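Local coordinates for chloroplastic group IIB intron splicing facilitator CRS2, chloroplastic (Zea mays, PDB 1RYB), which is required for splicing group IIB introns in chloroplasts, working in complexes with CAF1 or CAF2, and lacks peptidyl-tRNA hydrolase activity despite belonging to that enzyme family, at residues N54-S58 with K59-G63. Numbering follows the deposited sequence. Where two conformers were deposited one is given.
Sequences NTIQS and KSLLG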
loop_
_atom_site.group_PDB
_atom_site.type_symbol
_atom_site.label_atom_id
_atom_site.label_comp_id
_atom_site.label_asym_id
_atom_site.label_seq_id
_atom_site.Cartn_x
_atom_site.Cartn_y
_atom_site.Cartn_z
ATOM N N ASN A 54 13.851 -9.154 -0.892
ATOM C CA ASN A 54 14.982 -9.312 -0.033
ATOM C C ASN A 54 16.110 -8.276 -0.174
ATOM O O ASN A 54 17.245 -8.527 0.243
ATOM C CB ASN A 54 15.489 -10.746 -0.133
ATOM C CG ASN A 54 16.132 -11.039 -1.491
ATOM O OD1 ASN A 54 16.013 -10.246 -2.502
ATOM N ND2 ASN A 54 16.922 -12.129 -1.500
ATOM N N THR A 55 15.777 -7.096 -0.656
ATOM C CA THR A 55 16.770 -6.061 -0.706
ATOM C C THR A 55 16.493 -5.139 0.414
ATOM O O THR A 55 15.335 -4.759 0.632
ATOM C CB THR A 55 16.698 -5.312 -2.019
ATOM O OG1 THR A 55 17.060 -6.240 -3.007
ATOM C CG2 THR A 55 17.710 -4.188 -1.995
ATOM N N ILE A 56 17.549 -4.817 1.184
ATOM C CA ILE A 56 17.453 -3.866 2.270
ATOM C C ILE A 56 18.002 -2.538 1.797
ATOM O O ILE A 56 19.161 -2.473 1.424
ATOM C CB ILE A 56 18.211 -4.353 3.513
ATOM C CG1 ILE A 56 17.330 -5.489 4.158
ATOM C CG2 ILE A 56 18.381 -3.133 4.470
ATOM C CD1 ILE A 56 17.946 -6.203 5.368
ATOM N N GLN A 57 17.188 -1.460 1.795
ATOM C CA GLN A 57 17.640 -0.176 1.306
ATOM C C GLN A 57 16.696 0.891 1.763
ATOM O O GLN A 57 15.483 0.641 1.837
ATOM C CB GLN A 57 17.626 -0.231 -0.247
ATOM C CG GLN A 57 18.210 1.025 -0.992
ATOM C CD GLN A 57 17.995 1.026 -2.500
ATOM O OE1 GLN A 57 17.467 0.091 -3.089
ATOM N NE2 GLN A 57 18.462 2.078 -3.140
ATOM N N SER A 58 17.227 2.057 2.095
ATOM C CA SER A 58 16.368 3.215 2.464
ATOM C C SER A 58 15.227 2.881 3.466
ATOM O O SER A 58 14.036 3.154 3.215
ATOM C CB SER A 58 15.712 3.801 1.193
ATOM O OG SER A 58 15.078 5.044 1.518
ATOM N N LYS A 59 15.602 2.252 4.577
ATOM C CA LYS A 59 14.668 1.879 5.670
ATOM C C LYS A 59 13.588 0.975 5.210
ATOM O O LYS A 59 12.553 0.944 5.856
ATOM C CB LYS A 59 13.959 3.146 6.146
ATOM C CG LYS A 59 14.895 4.257 6.653
ATOM C CD LYS A 59 14.120 5.468 7.201
ATOM C CE LYS A 59 14.912 6.261 8.222
ATOM N NZ LYS A 59 16.142 6.777 7.605
ATOM N N SER A 60 13.830 0.162 4.160
ATOM C CA SER A 60 12.776 -0.698 3.651
ATOM C C SER A 60 13.284 -2.067 3.305
ATOM O O SER A 60 14.473 -2.274 3.160
ATOM C CB SER A 60 12.291 -0.112 2.299
ATOM O OG SER A 60 11.784 1.226 2.521
ATOM N N LEU A 61 12.351 -2.921 3.075
ATOM C CA LEU A 61 12.530 -4.199 2.402
ATOM C C LEU A 61 11.966 -3.945 1.009
ATOM O O LEU A 61 10.891 -3.339 0.869
ATOM C CB LEU A 61 11.681 -5.341 3.021
ATOM C CG LEU A 61 12.396 -6.058 4.102
ATOM C CD1 LEU A 61 11.413 -7.064 4.727
ATOM C CD2 LEU A 61 13.623 -6.744 3.465
ATOM N N LEU A 62 12.679 -4.371 -0.047
ATOM C CA LEU A 62 12.085 -4.193 -1.342
ATOM C C LEU A 62 12.522 -5.301 -2.236
ATOM O O LEU A 62 13.495 -6.012 -1.922
ATOM C CB LEU A 62 12.368 -2.814 -1.974
ATOM C CG LEU A 62 13.837 -2.520 -2.232
ATOM C CD1 LEU A 62 14.265 -2.913 -3.680
ATOM C CD2 LEU A 62 14.159 -1.038 -2.031
ATOM N N GLY A 63 11.868 -5.373 -3.388
ATOM C CA GLY A 63 12.218 -6.331 -4.477
ATOM C C GLY A 63 12.069 -5.630 -5.812
ATOM O O GLY A 63 11.194 -4.771 -5.997
#
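T55 and L62 exchange a pair of backbone bonds: T55 N donates to L62 O at 2.8 Å, and L62 N returns a bond of the same length to T55 O. Nearer the turn, Q57 N reaches S60 O and S60 N reaches Q57 O (2.9 Å). Positive phi at both S58 (46°) and K59 (60°) identifies the Q57–S60 reversal as a type I' turn, closing a two-residue beta hairpin at the edge of the peptidyl-tRNA hydrolase-like sheet; N54 and T55 both oppose L62, a classic bulge. S60 OG, turned beside its own backbone N (chi1 -60°), donates to S58 O at 3.0 Å across the turn, meeting it from above the carbonyl plane. On the face shared with T55 and Q57, L62 spreads its methyls: CD1 lies 3.8 Å from T55 CB, while CD2 packs 4.0 Å from Q57 CB and 3.7 Å from Q57 OE1, an oxygen hydrogen-bonded to Y95 OH. Cutting this leucine back to alanine is likely to open a gap beside T55 and the Q57 chain, with CD1 and CD2 both lost. On the reverse face, I56 CG1 meets L61 CD2 at 4.0 Å.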